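PDB 5CDD: structural polyprotein, VP3 from Israeli acute paralysis virus, which probably serves as one of the structural jelly-roll subunits that build the icosahedral capsid shell around the genome of this honeybee virus. Local coordinates for residues R134-R140 against W261-V267; K145-G151 against L193-T199; F157-P163 against H231-F237. All coordinates share one frame; numbering follows the deposited sequence.

Contact 1 (R134-R140 against W261-V267); sequences RATMCYR and WKWAEDV
Thr136, Cys138 and Arg140 face Glu265, Trp263 and Trp261 as the hydrogen-bonded pairs of two antiparallel strands, each pair joined by two backbone bonds. The straightest is Trp261 N to Arg140 O, 2.9 Å with 168° at the hydrogen. Between these pairs the backbones approach through CA-H...O contacts, such as Tyr139 CA to Trp261 O at 3.2 Å.

Two indoles supply the aromatic contacts. Arg140 runs beside Trp261 and bends at chi3 (62°), which lays its guanidinium over the indole face: CZ sits 3.8 Å from the centroid of the five-membered ring, a cation-pi stack with planes 27° apart and NH2 over the ring centre. Trp263 folds over its partner strand, so that Cys138 CB makes a CH-pi contact 3.5 Å from the centroid of the Trp263 five-membered ring. Cys138 SG approaches that ring obliquely, while Arg140 CB meets its edge.

One side-chain hydrogen bond crosses the contact: Thr136 OG1 donates to Asp266 OD2 at 3.2 Å, on the anti lone pair of the carboxylate. On the other face of the sheet, extended Lys262 lies alongside Tyr139, its CG 3.6 Å from Tyr139 CE1, and Met137 CE packs on Lys262 CE.

The charged ends reach beyond the pair: Arg140 to Glu200 and to Glu123 of a neighbouring chain, Lys262 to Glu124, Glu265 to Arg204. Strand 202-205 flanks 132-144 and strand 64-72 flanks 255-265, giving the B-I-D-G order of a viral jelly roll, with helix 56-60 against Val267.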
loop_
_atom_site.group_PDB
_atom_site.type_symbol
_atom_site.label_atom_id
_atom_site.label_comp_id
_atom_site.label_asym_id
_atom_site.label_seq_id
_atom_site.Cartn_x
_atom_site.Cartn_y
_atom_site.Cartn_z
ATOM N N ARG B 134 -23.476 -25.794 -29.795
ATOM C CA ARG B 134 -22.364 -26.588 -30.300
ATOM C C ARG B 134 -22.179 -27.714 -29.292
ATOM O O ARG B 134 -21.964 -27.457 -28.108
ATOM C CB ARG B 134 -21.091 -25.744 -30.373
ATOM C CG ARG B 134 -19.886 -26.497 -30.898
ATOM C CD ARG B 134 -18.613 -25.696 -30.712
ATOM N NE ARG B 134 -17.442 -26.426 -31.190
ATOM C CZ ARG B 134 -17.106 -26.552 -32.469
ATOM N NH1 ARG B 134 -17.850 -25.988 -33.409
ATOM N NH2 ARG B 134 -16.030 -27.247 -32.811
ATOM N N ALA B 135 -22.275 -28.959 -29.749
ATOM C CA ALA B 135 -22.126 -30.084 -28.838
ATOM C C ALA B 135 -22.022 -31.434 -29.532
ATOM O O ALA B 135 -22.218 -31.551 -30.742
ATOM C CB ALA B 135 -23.292 -30.103 -27.854
ATOM N N THR B 136 -21.698 -32.450 -28.741
ATOM C CA THR B 136 -21.586 -33.815 -29.229
ATOM C C THR B 136 -22.907 -34.483 -28.881
ATOM O O THR B 136 -23.218 -34.683 -27.708
ATOM C CB THR B 136 -20.438 -34.569 -28.532
ATOM O OG1 THR B 136 -19.186 -33.966 -28.883
ATOM C CG2 THR B 136 -20.427 -36.027 -28.950
ATOM N N MET B 137 -23.692 -34.811 -29.901
ATOM C CA MET B 137 -24.985 -35.440 -29.683
ATOM C C MET B 137 -24.858 -36.934 -29.438
ATOM O O MET B 137 -24.193 -37.644 -30.194
ATOM C CB MET B 137 -25.901 -35.182 -30.877
ATOM C CG MET B 137 -26.165 -33.707 -31.127
ATOM S SD MET B 137 -26.626 -32.836 -29.613
ATOM C CE MET B 137 -28.178 -33.638 -29.212
ATOM N N CYS B 138 -25.502 -37.405 -28.376
ATOM C CA CYS B 138 -25.456 -38.817 -28.027
ATOM C C CYS B 138 -26.832 -39.456 -28.126
ATOM O O CYS B 138 -27.834 -38.878 -27.701
ATOM C CB CYS B 138 -24.905 -38.985 -26.615
ATOM S SG CYS B 138 -23.250 -38.307 -26.410
ATOM N N TYR B 139 -26.863 -40.658 -28.690
ATOM C CA TYR B 139 -28.105 -41.396 -28.871
ATOM C C TYR B 139 -27.906 -42.856 -28.484
ATOM O O TYR B 139 -26.923 -43.478 -28.884
ATOM C CB TYR B 139 -28.539 -41.315 -30.339
ATOM C CG TYR B 139 -28.714 -39.903 -30.853
ATOM C CD1 TYR B 139 -29.875 -39.182 -30.580
ATOM C CD2 TYR B 139 -27.709 -39.278 -31.593
ATOM C CE1 TYR B 139 -30.034 -37.873 -31.029
ATOM C CE2 TYR B 139 -27.857 -37.964 -32.047
ATOM C CZ TYR B 139 -29.023 -37.269 -31.760
ATOM O OH TYR B 139 -29.179 -35.969 -32.194
ATOM N N ARG B 140 -28.829 -43.396 -27.695
ATOM C CA ARG B 140 -28.757 -44.797 -27.301
ATOM C C ARG B 140 -29.939 -45.509 -27.934
ATOM O O ARG B 140 -31.088 -45.139 -27.704
ATOM C CB ARG B 140 -28.807 -44.946 -25.780
ATOM C CG ARG B 140 -28.697 -46.387 -25.297
ATOM C CD ARG B 140 -28.264 -46.445 -23.834
ATOM N NE ARG B 140 -29.227 -45.816 -22.933
ATOM C CZ ARG B 140 -30.287 -46.424 -22.411
ATOM N NH1 ARG B 140 -30.530 -47.691 -22.693
ATOM N NH2 ARG B 140 -31.104 -45.756 -21.611
ATOM N N TRP B 261 -32.865 -42.967 -27.023
ATOM C CA TRP B 261 -32.611 -41.974 -25.985
ATOM C C TRP B 261 -31.744 -40.861 -26.563
ATOM O O TRP B 261 -30.922 -41.104 -27.446
ATOM C CB TRP B 261 -31.894 -42.607 -24.792
ATOM C CG TRP B 261 -32.694 -43.654 -24.079
ATOM C CD1 TRP B 261 -32.993 -44.910 -24.528
ATOM C CD2 TRP B 261 -33.296 -43.537 -22.784
ATOM N NE1 TRP B 261 -33.742 -45.583 -23.591
ATOM C CE2 TRP B 261 -33.942 -44.763 -22.511
ATOM C CE3 TRP B 261 -33.352 -42.515 -21.827
ATOM C CZ2 TRP B 261 -34.637 -44.995 -21.319
ATOM C CZ3 TRP B 261 -34.043 -42.746 -20.640
ATOM C CH2 TRP B 261 -34.676 -43.977 -20.398
ATOM N N LYS B 262 -31.926 -39.644 -26.059
ATOM C CA LYS B 262 -31.160 -38.502 -26.544
ATOM C C LYS B 262 -30.610 -37.623 -25.424
ATOM O O LYS B 262 -31.276 -37.390 -24.414
ATOM C CB LYS B 262 -32.033 -37.652 -27.473
ATOM C CG LYS B 262 -31.363 -36.383 -27.977
ATOM C CD LYS B 262 -32.307 -35.554 -28.835
ATOM C CE LYS B 262 -31.632 -34.280 -29.322
ATOM N NZ LYS B 262 -32.506 -33.478 -30.220
ATOM N N TRP B 263 -29.386 -37.142 -25.615
ATOM C CA TRP B 263 -28.731 -36.259 -24.654
ATOM C C TRP B 263 -27.473 -35.696 -25.313
ATOM O O TRP B 263 -27.059 -36.174 -26.369
ATOM C CB TRP B 263 -28.403 -37.013 -23.355
ATOM C CG TRP B 263 -27.219 -37.930 -23.413
ATOM C CD1 TRP B 263 -25.914 -37.601 -23.177
ATOM C CD2 TRP B 263 -27.229 -39.328 -23.729
ATOM N NE1 TRP B 263 -25.111 -38.707 -23.323
ATOM C CE2 TRP B 263 -25.892 -39.780 -23.663
ATOM C CE3 TRP B 263 -28.238 -40.242 -24.062
ATOM C CZ2 TRP B 263 -25.537 -41.110 -23.919
ATOM C CZ3 TRP B 263 -27.884 -41.567 -24.316
ATOM C CH2 TRP B 263 -26.543 -41.985 -24.242
ATOM N N ALA B 264 -26.876 -34.675 -24.705
ATOM C CA ALA B 264 -25.684 -34.054 -25.279
ATOM C C ALA B 264 -24.481 -34.008 -24.343
ATOM O O ALA B 264 -24.615 -34.107 -23.123
ATOM C CB ALA B 264 -26.021 -32.644 -25.752
ATOM N N GLU B 265 -23.301 -33.853 -24.935
ATOM C CA GLU B 265 -22.057 -33.774 -24.179
ATOM C C GLU B 265 -21.164 -32.729 -24.837
ATOM O O GLU B 265 -21.374 -32.374 -25.995
ATOM C CB GLU B 265 -21.349 -35.127 -24.169
ATOM C CG GLU B 265 -22.261 -36.287 -23.817
ATOM C CD GLU B 265 -21.505 -37.585 -23.617
ATOM O OE1 GLU B 265 -20.542 -37.838 -24.370
ATOM O OE2 GLU B 265 -21.886 -38.360 -22.713
ATOM N N ASP B 266 -20.170 -32.243 -24.099
ATOM C CA ASP B 266 -19.261 -31.223 -24.610
ATOM C C ASP B 266 -20.116 -30.070 -25.124
ATOM O O ASP B 266 -19.893 -29.545 -26.215
ATOM C CB ASP B 266 -18.407 -31.792 -25.743
ATOM C CG ASP B 266 -17.630 -33.023 -25.322
ATOM O OD1 ASP B 266 -16.921 -32.952 -24.294
ATOM O OD2 ASP B 266 -17.729 -34.061 -26.017
ATOM N N VAL B 267 -21.097 -29.686 -24.314
ATOM C CA VAL B 267 -22.023 -28.621 -24.658
ATOM C C VAL B 267 -21.495 -27.220 -24.400
ATOM O O VAL B 267 -20.798 -26.973 -23.418
ATOM C CB VAL B 267 -23.350 -28.776 -23.880
ATOM C CG1 VAL B 267 -24.314 -27.666 -24.262
ATOM C CG2 VAL B 267 -23.964 -30.134 -24.160
#

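Contact 2 (K145-G151 against L193-T199); sequences KTAFHTG and LDLTNDT
At one end of the jelly roll, the turn joining strands 132-144 and 150-159 meets the loop that leaves strand 189-194, an arrangement matching the DE and FG loops of picornavirus-like capsid proteins; Lys145 and Leu195 carry the contact. Lys145 CG stands between the backbone N and the carbonyl carbon (chi1 66°), and the methylene chain then crosses Leu195, with Lys145 CD 3.6 Å from Leu195 CG. A bend at the last torsion brings Lys145 NZ to 2.9 Å from Thr199 OG1. On the strand side, Leu195 N donates to Gly151 O at 3.1 Å, and Leu195 CD1 rests against the same carbonyl. Thr150 and Thr196 run alongside each other, Thr150 CG2 3.8 Å from Thr196 OG1.

Each loop also braces itself. Asp194 OD1 accepts from Thr196 N at 2.8 Å, an Asx turn, while Asp194 O takes the N-H groups of both Asn197 and Asp198. Across from it, Thr146 OG1 accepts from Phe148 N at 3.2 Å in an ST turn and also bonds His149 ND1. His149 NE2 donates to Ser253 O, tying in the loop before strand 255-265.

The chemistry is mixed: one backbone bond, an aliphatic overlap, and a buried lysine whose ammonium lies near Thr199 OG1 and, farther off, the carbonyl oxygens of Leu195 and Asp198; their dipoles would probably offset part of the cost of burying its charge.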
loop_
_atom_site.group_PDB
_atom_site.type_symbol
_atom_site.label_atom_id
_atom_site.label_comp_id
_atom_site.label_asym_id
_atom_site.label_seq_id
_atom_site.Cartn_x
_atom_site.Cartn_y
_atom_site.Cartn_z
ATOM N N LYS B 145 -36.455 -56.914 -27.302
ATOM C CA LYS B 145 -36.786 -58.180 -27.946
ATOM C C LYS B 145 -36.641 -59.378 -27.008
ATOM O O LYS B 145 -36.590 -59.232 -25.787
ATOM C CB LYS B 145 -35.850 -58.382 -29.135
ATOM C CG LYS B 145 -34.402 -58.560 -28.698
ATOM C CD LYS B 145 -33.445 -58.666 -29.865
ATOM C CE LYS B 145 -32.086 -59.160 -29.391
ATOM N NZ LYS B 145 -31.545 -58.323 -28.288
ATOM N N THR B 146 -36.583 -60.566 -27.606
ATOM C CA THR B 146 -36.404 -61.815 -26.871
ATOM C C THR B 146 -35.142 -62.453 -27.443
ATOM O O THR B 146 -34.587 -61.961 -28.428
ATOM C CB THR B 146 -37.582 -62.796 -27.078
ATOM O OG1 THR B 146 -37.583 -63.269 -28.429
ATOM C CG2 THR B 146 -38.906 -62.114 -26.787
ATOM N N ALA B 147 -34.689 -63.541 -26.837
ATOM C CA ALA B 147 -33.485 -64.206 -27.315
ATOM C C ALA B 147 -33.734 -64.934 -28.631
ATOM O O ALA B 147 -32.805 -65.467 -29.238
ATOM C CB ALA B 147 -32.979 -65.184 -26.265
ATOM N N PHE B 148 -34.986 -64.942 -29.078
ATOM C CA PHE B 148 -35.347 -65.629 -30.312
ATOM C C PHE B 148 -35.396 -64.729 -31.541
ATOM O O PHE B 148 -35.460 -65.220 -32.669
ATOM C CB PHE B 148 -36.687 -66.342 -30.124
ATOM C CG PHE B 148 -36.674 -67.344 -29.008
ATOM C CD1 PHE B 148 -35.829 -68.448 -29.063
ATOM C CD2 PHE B 148 -37.473 -67.168 -27.884
ATOM C CE1 PHE B 148 -35.775 -69.360 -28.013
ATOM C CE2 PHE B 148 -37.427 -68.074 -26.827
ATOM C CZ PHE B 148 -36.576 -69.172 -26.892
ATOM N N HIS B 149 -35.364 -63.417 -31.329
ATOM C CA HIS B 149 -35.391 -62.486 -32.449
ATOM C C HIS B 149 -33.992 -62.301 -33.018
ATOM O O HIS B 149 -33.010 -62.214 -32.277
ATOM C CB HIS B 149 -35.945 -61.123 -32.025
ATOM C CG HIS B 149 -37.392 -61.145 -31.645
ATOM N ND1 HIS B 149 -37.832 -61.546 -30.403
ATOM C CD2 HIS B 149 -38.502 -60.808 -32.345
ATOM C CE1 HIS B 149 -39.148 -61.453 -30.351
ATOM N NE2 HIS B 149 -39.580 -61.008 -31.517
ATOM N N THR B 150 -33.908 -62.256 -34.342
ATOM C CA THR B 150 -32.633 -62.067 -35.018
ATOM C C THR B 150 -32.809 -61.044 -36.132
ATOM O O THR B 150 -33.931 -60.744 -36.546
ATOM C CB THR B 150 -32.102 -63.387 -35.618
ATOM O OG1 THR B 150 -33.063 -63.920 -36.538
ATOM C CG2 THR B 150 -31.840 -64.402 -34.515
ATOM N N GLY B 151 -31.694 -60.508 -36.612
ATOM C CA GLY B 151 -31.747 -59.511 -37.663
ATOM C C GLY B 151 -30.666 -58.483 -37.406
ATOM O O GLY B 151 -29.994 -58.541 -36.377
ATOM N N LEU B 193 -26.217 -52.888 -35.704
ATOM C CA LEU B 193 -26.620 -53.572 -34.487
ATOM C C LEU B 193 -27.173 -54.952 -34.829
ATOM O O LEU B 193 -28.194 -55.069 -35.507
ATOM C CB LEU B 193 -27.683 -52.748 -33.754
ATOM C CG LEU B 193 -28.160 -53.255 -32.393
ATOM C CD1 LEU B 193 -26.989 -53.328 -31.429
ATOM C CD2 LEU B 193 -29.231 -52.322 -31.857
ATOM N N ASP B 194 -26.489 -55.991 -34.362
ATOM C CA ASP B 194 -26.908 -57.366 -34.612
ATOM C C ASP B 194 -27.617 -57.909 -33.374
ATOM O O ASP B 194 -26.990 -58.125 -32.337
ATOM C CB ASP B 194 -25.690 -58.232 -34.936
ATOM C CG ASP B 194 -26.068 -59.581 -35.515
ATOM O OD1 ASP B 194 -26.824 -60.326 -34.856
ATOM O OD2 ASP B 194 -25.605 -59.897 -36.633
ATOM N N LEU B 195 -28.924 -58.132 -33.488
ATOM C CA LEU B 195 -29.727 -58.634 -32.377
ATOM C C LEU B 195 -29.207 -59.927 -31.751
ATOM O O LEU B 195 -29.660 -60.328 -30.677
ATOM C CB LEU B 195 -31.178 -58.835 -32.829
ATOM C CG LEU B 195 -32.039 -57.583 -33.020
ATOM C CD1 LEU B 195 -31.390 -56.641 -34.018
ATOM C CD2 LEU B 195 -33.424 -57.993 -33.497
ATOM N N THR B 196 -28.258 -60.575 -32.418
ATOM C CA THR B 196 -27.686 -61.824 -31.922
ATOM C C THR B 196 -26.511 -61.580 -30.978
ATOM O O THR B 196 -26.163 -62.444 -30.173
ATOM C CB THR B 196 -27.203 -62.711 -33.093
ATOM O OG1 THR B 196 -28.321 -63.054 -33.922
ATOM C CG2 THR B 196 -26.552 -63.984 -32.575
ATOM N N ASN B 197 -25.905 -60.401 -31.072
ATOM C CA ASN B 197 -24.763 -60.068 -30.230
ATOM C C ASN B 197 -25.021 -58.917 -29.263
ATOM O O ASN B 197 -24.475 -58.895 -28.161
ATOM C CB ASN B 197 -23.554 -59.731 -31.103
ATOM C CG ASN B 197 -23.089 -60.908 -31.933
ATOM O OD1 ASN B 197 -22.637 -61.921 -31.397
ATOM N ND2 ASN B 197 -23.202 -60.783 -33.250
ATOM N N ASP B 198 -25.853 -57.964 -29.673
ATOM C CA ASP B 198 -26.147 -56.810 -28.830
ATOM C C ASP B 198 -27.632 -56.482 -28.763
ATOM O O ASP B 198 -28.419 -56.930 -29.594
ATOM C CB ASP B 198 -25.392 -55.584 -29.351
ATOM C CG ASP B 198 -23.898 -55.823 -29.471
ATOM O OD1 ASP B 198 -23.251 -56.062 -28.430
ATOM O OD2 ASP B 198 -23.375 -55.774 -30.607
ATOM N N THR B 199 -28.002 -55.690 -27.763
ATOM C CA THR B 199 -29.380 -55.267 -27.570
ATOM C C THR B 199 -29.376 -53.744 -27.572
ATOM O O THR B 199 -30.402 -53.106 -27.799
ATOM C CB THR B 199 -29.933 -55.747 -26.205
ATOM O OG1 THR B 199 -29.894 -57.177 -26.146
ATOM C CG2 THR B 199 -31.364 -55.270 -26.003
#

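Contact 3 (F157-P163 against H231-F237); sequences FEPGVIP and HESFSGF
Glu158 CB lies over the face of the Phe237 ring, a CH-pi contact with CB 3.8 Å from the ring centroid and displaced toward the rim. With Glu158 CG anti to the backbone N (chi1 171°), the chain continues alongside the ring, and Glu158 CG meets Phe237 CE2 at 3.4 Å. A bend at chi2 then carries the carboxylate away from the phenylalanine: OE1 accepts from Asn188 and from the backbone N of Tyr195 of a neighbouring chain, and OE2 forms a salt bridge with Arg196 and a hydrogen bond with Thr194 of that chain.

Beneath this side chain, Glu158 and Phe237 form an antiparallel hydrogen-bonded pair, with Glu158 N to Phe237 O at 3.0 Å. These strands, 150-159 and 236-247, correspond to E and H in the C-H-E-F sheet of the jelly roll. Just past the pairing Gly160 N donates to Ser235 O at 2.9 Å, from well above the carbonyl plane.

As the chain peels away from the sheet, Ile162 runs antiparallel to the Phe237 side chain, its CG1 3.7 Å from Phe237 CD2. Pro163 CD touches the same ring at CE2, and Val161 CG1 reaches His231 ND1 at 3.6 Å.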
loop_
_atom_site.group_PDB
_atom_site.type_symbol
_atom_site.label_atom_id
_atom_site.label_comp_id
_atom_site.label_asym_id
_atom_site.label_seq_id
_atom_site.Cartn_x
_atom_site.Cartn_y
_atom_site.Cartn_z
ATOM N N PHE B 157 -24.750 -41.993 -40.378
ATOM C CA PHE B 157 -24.836 -40.542 -40.293
ATOM C C PHE B 157 -24.591 -39.873 -41.639
ATOM O O PHE B 157 -23.639 -40.200 -42.353
ATOM C CB PHE B 157 -23.826 -40.002 -39.277
ATOM C CG PHE B 157 -23.784 -38.499 -39.207
ATOM C CD1 PHE B 157 -24.872 -37.779 -38.723
ATOM C CD2 PHE B 157 -22.667 -37.799 -39.656
ATOM C CE1 PHE B 157 -24.850 -36.383 -38.689
ATOM C CE2 PHE B 157 -22.637 -36.405 -39.626
ATOM C CZ PHE B 157 -23.730 -35.697 -39.143
ATOM N N GLU B 158 -25.461 -38.925 -41.968
ATOM C CA GLU B 158 -25.364 -38.178 -43.212
ATOM C C GLU B 158 -25.334 -36.688 -42.887
ATOM O O GLU B 158 -26.296 -36.138 -42.348
ATOM C CB GLU B 158 -26.560 -38.505 -44.112
ATOM C CG GLU B 158 -26.708 -37.628 -45.355
ATOM C CD GLU B 158 -25.464 -37.600 -46.229
ATOM O OE1 GLU B 158 -24.818 -38.654 -46.388
ATOM O OE2 GLU B 158 -25.141 -36.521 -46.772
ATOM N N PRO B 159 -24.215 -36.017 -43.193
ATOM C CA PRO B 159 -24.084 -34.585 -42.925
ATOM C C PRO B 159 -24.795 -33.750 -43.983
ATOM O O PRO B 159 -24.898 -34.159 -45.139
ATOM C CB PRO B 159 -22.578 -34.377 -42.950
ATOM C CG PRO B 159 -22.151 -35.320 -44.028
ATOM C CD PRO B 159 -22.946 -36.572 -43.700
ATOM N N GLY B 160 -25.288 -32.584 -43.586
ATOM C CA GLY B 160 -25.963 -31.721 -44.537
ATOM C C GLY B 160 -27.462 -31.630 -44.349
ATOM O O GLY B 160 -27.997 -32.034 -43.317
ATOM N N VAL B 161 -28.140 -31.094 -45.360
ATOM C CA VAL B 161 -29.587 -30.928 -45.323
ATOM C C VAL B 161 -30.294 -32.267 -45.158
ATOM O O VAL B 161 -29.797 -33.305 -45.595
ATOM C CB VAL B 161 -30.105 -30.256 -46.612
ATOM C CG1 VAL B 161 -31.579 -29.910 -46.464
ATOM C CG2 VAL B 161 -29.292 -29.010 -46.910
ATOM N N ILE B 162 -31.461 -32.231 -44.526
ATOM C CA ILE B 162 -32.248 -33.433 -44.295
ATOM C C ILE B 162 -33.420 -33.489 -45.272
ATOM O O ILE B 162 -34.238 -32.569 -45.320
ATOM C CB ILE B 162 -32.812 -33.447 -42.860
ATOM C CG1 ILE B 162 -31.681 -33.219 -41.856
ATOM C CG2 ILE B 162 -33.508 -34.771 -42.585
ATOM C CD1 ILE B 162 -32.157 -33.065 -40.428
ATOM N N PRO B 163 -33.511 -34.564 -46.074
ATOM C CA PRO B 163 -34.615 -34.690 -47.033
ATOM C C PRO B 163 -35.930 -34.665 -46.263
ATOM O O PRO B 163 -36.213 -35.576 -45.485
ATOM C CB PRO B 163 -34.352 -36.046 -47.681
ATOM C CG PRO B 163 -32.861 -36.158 -47.628
ATOM C CD PRO B 163 -32.555 -35.674 -46.231
ATOM N N HIS B 231 -33.474 -26.193 -40.814
ATOM C CA HIS B 231 -32.276 -26.734 -41.442
ATOM C C HIS B 231 -31.001 -26.123 -40.879
ATOM O O HIS B 231 -29.948 -26.758 -40.878
ATOM C CB HIS B 231 -32.334 -26.512 -42.955
ATOM C CG HIS B 231 -33.422 -27.283 -43.634
ATOM N ND1 HIS B 231 -33.476 -28.661 -43.621
ATOM C CD2 HIS B 231 -34.505 -26.871 -44.334
ATOM C CE1 HIS B 231 -34.545 -29.064 -44.283
ATOM N NE2 HIS B 231 -35.188 -27.998 -44.725
ATOM N N GLU B 232 -31.105 -24.890 -40.396
ATOM C CA GLU B 232 -29.962 -24.185 -39.828
ATOM C C GLU B 232 -29.696 -24.587 -38.380
ATOM O O GLU B 232 -28.838 -24.003 -37.718
ATOM C CB GLU B 232 -30.199 -22.673 -39.896
ATOM C CG GLU B 232 -30.226 -22.107 -41.303
ATOM C CD GLU B 232 -28.871 -22.183 -41.977
ATOM O OE1 GLU B 232 -27.930 -21.511 -41.498
ATOM O OE2 GLU B 232 -28.745 -22.919 -42.981
ATOM N N SER B 233 -30.417 -25.591 -37.894
ATOM C CA SER B 233 -30.263 -26.031 -36.513
ATOM C C SER B 233 -29.783 -27.466 -36.311
ATOM O O SER B 233 -29.760 -27.931 -35.173
ATOM C CB SER B 233 -31.595 -25.876 -35.771
ATOM O OG SER B 233 -32.132 -24.576 -35.920
ATOM N N PHE B 234 -29.381 -28.171 -37.368
ATOM C CA PHE B 234 -28.986 -29.562 -37.162
ATOM C C PHE B 234 -27.674 -30.140 -37.688
ATOM O O PHE B 234 -27.064 -30.957 -37.005
ATOM C CB PHE B 234 -30.155 -30.455 -37.572
ATOM C CG PHE B 234 -31.351 -30.300 -36.680
ATOM C CD1 PHE B 234 -31.322 -30.777 -35.373
ATOM C CD2 PHE B 234 -32.480 -29.621 -37.118
ATOM C CE1 PHE B 234 -32.399 -30.575 -34.515
ATOM C CE2 PHE B 234 -33.564 -29.413 -36.265
ATOM C CZ PHE B 234 -33.523 -29.890 -34.962
ATOM N N SER B 235 -27.233 -29.757 -38.879
ATOM C CA SER B 235 -25.959 -30.268 -39.414
ATOM C C SER B 235 -26.006 -31.655 -40.050
ATOM O O SER B 235 -25.059 -32.056 -40.728
ATOM C CB SER B 235 -24.878 -30.301 -38.325
ATOM O OG SER B 235 -24.871 -31.554 -37.650
ATOM N N GLY B 236 -27.082 -32.398 -39.823
ATOM C CA GLY B 236 -27.170 -33.724 -40.407
ATOM C C GLY B 236 -28.279 -34.564 -39.813
ATOM O O GLY B 236 -29.189 -34.036 -39.175
ATOM N N PHE B 237 -28.202 -35.876 -40.010
ATOM C CA PHE B 237 -29.224 -36.771 -39.489
ATOM C C PHE B 237 -28.763 -38.220 -39.414
ATOM O O PHE B 237 -27.802 -38.620 -40.075
ATOM C CB PHE B 237 -30.484 -36.679 -40.361
ATOM C CG PHE B 237 -30.302 -37.206 -41.763
ATOM C CD1 PHE B 237 -30.467 -38.561 -42.042
ATOM C CD2 PHE B 237 -29.960 -36.348 -42.806
ATOM C CE1 PHE B 237 -30.294 -39.055 -43.337
ATOM C CE2 PHE B 237 -29.784 -36.833 -44.106
ATOM C CZ PHE B 237 -29.953 -38.188 -44.370
#

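In the fold
The three contacts sample both sheets of the sandwich. Contact 1 belongs to the sheet containing strands 132-144 and 255-265; contacts 2 and 3 lie at opposite ends of strand 150-159 in the other sheet, their centres about 30 Å apart. Contact 3 is close to contact 1, with centres about 15 Å apart and nearest atoms about 5 Å, though the two do not touch. Contact 2 is more remote, its centre about 25 Å from that of contact 1, and the loop 145-149 leads directly from one sheet to the other. The connection from strand 236-247 to strand 255-265 makes a second such passage, so each strand of contact 1 is next in the chain to a strand of contact 3.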